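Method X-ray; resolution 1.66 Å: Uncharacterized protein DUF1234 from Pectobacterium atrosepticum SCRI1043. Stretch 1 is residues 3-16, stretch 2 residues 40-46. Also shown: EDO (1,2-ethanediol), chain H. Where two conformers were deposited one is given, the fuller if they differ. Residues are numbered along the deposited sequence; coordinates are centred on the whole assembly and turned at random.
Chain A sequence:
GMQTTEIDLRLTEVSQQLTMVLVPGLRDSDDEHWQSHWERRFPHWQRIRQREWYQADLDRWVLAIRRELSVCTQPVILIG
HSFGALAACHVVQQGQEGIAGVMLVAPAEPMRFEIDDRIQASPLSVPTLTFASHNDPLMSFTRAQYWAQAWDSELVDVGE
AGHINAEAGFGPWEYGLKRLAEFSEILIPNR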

# COMPACT_ATOMS: atom_id res chain seq x y z
N GLN A 3 21.83 -1.12 2.31
CA GLN A 3 21.48 -0.64 0.97
C GLN A 3 20.84 0.76 0.94
O GLN A 3 20.34 1.19 -0.10
CB GLN A 3 20.55 -1.67 0.29
CG GLN A 3 21.03 -3.15 0.39
CD GLN A 3 20.61 -4.02 -0.81
OE1 GLN A 3 19.42 -4.22 -1.07
NE2 GLN A 3 21.59 -4.55 -1.54
N THR A 4 20.86 1.47 2.07
CA THR A 4 20.20 2.79 2.25
C THR A 4 20.45 3.87 1.15
O THR A 4 19.50 4.45 0.60
CB THR A 4 20.61 3.42 3.64
OG1 THR A 4 20.10 2.63 4.72
CG2 THR A 4 20.10 4.86 3.78
N THR A 5 21.71 4.16 0.86
CA THR A 5 22.05 5.22 -0.08
C THR A 5 21.59 4.85 -1.48
O THR A 5 21.08 5.69 -2.22
CB THR A 5 23.58 5.54 -0.09
N GLU A 6 21.74 3.57 -1.83
CA GLU A 6 21.30 3.14 -3.14
C GLU A 6 19.79 3.13 -3.21
O GLU A 6 19.25 3.52 -4.25
CB GLU A 6 21.88 1.82 -3.61
CG GLU A 6 21.74 1.65 -5.13
N ILE A 7 19.11 2.73 -2.11
CA ILE A 7 17.64 2.80 -2.05
C ILE A 7 17.18 4.25 -2.28
O ILE A 7 16.30 4.53 -3.08
CB ILE A 7 17.05 2.30 -0.66
CG1 ILE A 7 17.02 0.77 -0.57
CG2 ILE A 7 15.65 2.88 -0.40
CD1 ILE A 7 16.60 0.19 0.84
N ASP A 8 17.77 5.17 -1.53
CA ASP A 8 17.34 6.57 -1.62
C ASP A 8 17.57 7.18 -2.97
O ASP A 8 16.67 7.87 -3.47
CB ASP A 8 18.02 7.42 -0.56
CG ASP A 8 17.61 7.00 0.83
OD1 ASP A 8 16.56 6.39 0.95
OD2 ASP A 8 18.34 7.24 1.79
N LEU A 9 18.71 6.89 -3.60
CA LEU A 9 18.95 7.44 -4.96
C LEU A 9 17.94 6.90 -5.96
O LEU A 9 17.37 7.64 -6.75
CB LEU A 9 20.35 7.07 -5.47
CG LEU A 9 21.59 7.72 -4.84
CD1 LEU A 9 22.86 6.88 -5.10
CD2 LEU A 9 21.74 9.14 -5.36
N ARG A 10 17.69 5.59 -5.90
CA ARG A 10 16.77 4.97 -6.84
C ARG A 10 15.37 5.50 -6.63
O ARG A 10 14.71 5.85 -7.60
CB ARG A 10 16.80 3.45 -6.70
CG ARG A 10 18.04 2.81 -7.32
CD ARG A 10 18.13 1.34 -7.01
NE ARG A 10 17.16 0.54 -7.75
CZ ARG A 10 17.08 -0.78 -7.61
NH1 ARG A 10 17.87 -1.42 -6.76
NH2 ARG A 10 16.19 -1.48 -8.25
N LEU A 11 14.94 5.64 -5.37
CA LEU A 11 13.58 6.13 -5.11
C LEU A 11 13.42 7.61 -5.44
O LEU A 11 12.38 8.04 -5.93
CB LEU A 11 13.09 5.82 -3.69
CG LEU A 11 12.68 4.36 -3.53
CD1 LEU A 11 12.59 3.99 -2.01
CD2 LEU A 11 11.41 4.03 -4.28
N THR A 12 14.48 8.38 -5.23
CA THR A 12 14.49 9.79 -5.63
C THR A 12 14.30 9.95 -7.16
O THR A 12 13.49 10.75 -7.60
CB THR A 12 15.77 10.50 -5.09
OG1 THR A 12 15.74 10.51 -3.66
CG2 THR A 12 15.86 11.93 -5.63
N GLU A 13 14.96 9.12 -7.96
CA GLU A 13 14.70 9.10 -9.41
C GLU A 13 13.29 8.68 -9.80
O GLU A 13 12.70 9.24 -10.74
CB GLU A 13 15.67 8.19 -10.14
CG GLU A 13 17.10 8.67 -10.11
CD GLU A 13 17.26 10.01 -10.80
OE1 GLU A 13 16.92 10.10 -12.00
OE2 GLU A 13 17.71 10.98 -10.14
N VAL A 14 12.76 7.66 -9.14
CA VAL A 14 11.39 7.23 -9.42
C VAL A 14 10.42 8.38 -9.18
O VAL A 14 9.50 8.59 -9.94
CB VAL A 14 11.00 6.01 -8.56
CG1 VAL A 14 9.49 5.76 -8.53
CG2 VAL A 14 11.79 4.74 -9.04
N SER A 15 10.65 9.13 -8.10
CA SER A 15 9.79 10.24 -7.74
C SER A 15 9.78 11.40 -8.73
O SER A 15 8.85 12.18 -8.77
CB SER A 15 10.15 10.71 -6.33
OG SER A 15 9.79 9.71 -5.40
N GLN A 16 10.78 11.48 -9.58
CA GLN A 16 10.76 12.47 -10.67
C GLN A 16 9.59 12.25 -11.63
O GLN A 16 9.22 13.17 -12.37
CB GLN A 16 12.04 12.45 -11.50
CG GLN A 16 13.34 12.43 -10.73
CD GLN A 16 13.70 13.75 -10.12
OE1 GLN A 16 12.90 14.38 -9.43
NE2 GLN A 16 14.94 14.18 -10.36
N ARG A 40 8.61 10.70 6.48
CA ARG A 40 9.75 11.51 6.93
C ARG A 40 10.97 11.36 6.01
O ARG A 40 11.69 12.33 5.76
CB ARG A 40 10.18 11.15 8.36
CG ARG A 40 9.18 11.46 9.45
CD ARG A 40 9.80 11.31 10.83
NE ARG A 40 10.05 9.91 11.20
CZ ARG A 40 9.11 9.08 11.67
NH1 ARG A 40 7.86 9.48 11.85
NH2 ARG A 40 9.46 7.87 12.01
N ARG A 41 11.21 10.15 5.52
CA ARG A 41 12.37 9.90 4.66
C ARG A 41 12.26 10.53 3.25
O ARG A 41 13.27 11.00 2.67
CB ARG A 41 12.60 8.39 4.61
CG ARG A 41 13.85 7.97 3.96
CD ARG A 41 14.02 6.52 4.10
NE ARG A 41 15.22 6.02 3.42
CZ ARG A 41 15.85 4.91 3.76
NH1 ARG A 41 15.46 4.21 4.81
NH2 ARG A 41 16.91 4.51 3.08
N PHE A 42 11.02 10.63 2.74
CA PHE A 42 10.70 11.09 1.39
C PHE A 42 9.58 12.13 1.48
O PHE A 42 8.39 11.83 1.27
CB PHE A 42 10.27 9.91 0.53
CG PHE A 42 11.32 8.84 0.41
CD1 PHE A 42 12.45 9.05 -0.34
CD2 PHE A 42 11.21 7.67 1.11
CE1 PHE A 42 13.46 8.08 -0.42
CE2 PHE A 42 12.20 6.70 1.03
CZ PHE A 42 13.34 6.91 0.28
N PRO A 43 9.93 13.35 1.87
CA PRO A 43 8.88 14.32 2.19
C PRO A 43 8.02 14.75 1.02
O PRO A 43 6.99 15.42 1.24
CB PRO A 43 9.66 15.52 2.77
CG PRO A 43 11.03 15.04 3.03
CD PRO A 43 11.28 13.90 2.09
N HIS A 44 8.43 14.42 -0.20
CA HIS A 44 7.63 14.69 -1.39
C HIS A 44 6.56 13.61 -1.59
O HIS A 44 5.65 13.81 -2.37
CB HIS A 44 8.52 14.80 -2.63
CG HIS A 44 9.55 13.71 -2.73
ND1 HIS A 44 10.58 13.58 -1.82
CD2 HIS A 44 9.69 12.67 -3.60
CE1 HIS A 44 11.32 12.53 -2.14
NE2 HIS A 44 10.80 11.97 -3.21
N TRP A 45 6.67 12.45 -0.92
CA TRP A 45 5.59 11.46 -1.02
C TRP A 45 4.32 11.99 -0.43
O TRP A 45 4.36 12.78 0.48
CB TRP A 45 5.96 10.17 -0.35
CG TRP A 45 7.08 9.43 -1.06
CD1 TRP A 45 7.89 9.90 -2.07
CD2 TRP A 45 7.54 8.10 -0.77
NE1 TRP A 45 8.80 8.93 -2.43
CE2 TRP A 45 8.62 7.83 -1.65
CE3 TRP A 45 7.14 7.12 0.13
CZ2 TRP A 45 9.30 6.62 -1.65
CZ3 TRP A 45 7.80 5.91 0.12
CH2 TRP A 45 8.89 5.67 -0.75
N GLN A 46 3.19 11.56 -0.96
CA GLN A 46 1.89 12.04 -0.51
C GLN A 46 1.24 11.06 0.43
O GLN A 46 1.66 9.91 0.53
CB GLN A 46 1.00 12.30 -1.71
CG GLN A 46 1.46 13.44 -2.64
CD GLN A 46 1.73 14.74 -1.90
OE1 GLN A 46 0.82 15.36 -1.35
NE2 GLN A 46 2.99 15.16 -1.88
C1 EDO H . 19.61 -0.73 -3.75
O1 EDO H . 20.00 -0.69 -5.14
C2 EDO H . 18.29 -1.44 -3.46
O2 EDO H . 18.47 -2.80 -3.02

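The first stretch is a helix running from Thr4 toward Ser15, preceded by Gln3 at the N-cap position. The second carries the last residues of another helix, Arg40 and Arg41, and then turns: Phe42 leaves helical geometry, and a type I beta turn from Phe42 to Trp45 is closed by the bond from Trp45 N to Phe42 O (2.9 Å). Together the two stretches bury 382 Å² of surface. Of the contacting residues of the first helix, Thr4, Asp8, Leu11 and Ser15 are three or four positions apart, with Ile7 beside Asp8, and so they lie along one side of it, whereas Thr5 and Leu9 point away.

A salt bridge joins Asp8 and Arg41. The arginine side chain is extended, with its first three chi angles all t, and this carries the guanidinium from the end of its own helix to the neighbouring one. Asp8 leaves its backbone sideways, but its carboxylate comes nearer to the second stretch. Its OD1 accepts two hydrogen bonds, from Arg41 NE at 2.8 Å and from Arg41 NH2 at 2.9 Å, so that the oxygen sits at the edge of the guanidinium, near its plane, where the N-H groups are directed. A further, weak bond runs from Arg41 NH2 to Asp8 OD2 at 3.3 Å. Opposite charges are thus paired at a partly exposed site, and Arg41 also forms hydrogen bonds elsewhere in the structure. Two methyl groups of the first helix also approach the guanidinium: Thr4 CG2 lies 3.3 Å from Arg41 NH2, and Ile7 CG2 lies 4.0 Å from the same nitrogen.

The apolar part of the contact centres on Leu11, whose side chain points toward the second stretch and is buried there with Phe42 and Trp45. Leu11 CD1 approaches Phe42 CZ at 3.8 Å and Trp45 CZ2 at 4.2 Å, meeting the indole at its edge. One branched aliphatic chain therefore touches both aromatic rings. The phenylalanine ring also reaches the salt bridge, with Phe42 CZ 3.3 Å from Asp8 OD1. With no polar side-chain atoms to satisfy, leucine and phenylalanine suit this buried position.

Near the C-terminal end of the first helix, the interaction becomes polar again. Ser15 and Trp45 have the closest CA atoms across the two stretches, 8.0 Å apart, and the CA-to-CB bond of Ser15 points toward the second stretch. Trp45 NE1 donates a hydrogen bond to Ser15 OG at 3.2 Å, giving the polar group of this buried indole a partner while its carbon atoms pack against Leu11. Ser15 OG lies near the ring plane, in keeping with the direction of the indole N-H. The same hydroxyl oxygen is 3.3 Å from His44 NE2, at the edge of the imidazole. His44 is more exposed than Trp45, and each ring brings one nitrogen, Trp45 NE1 or His44 NE2, near the same serine oxygen.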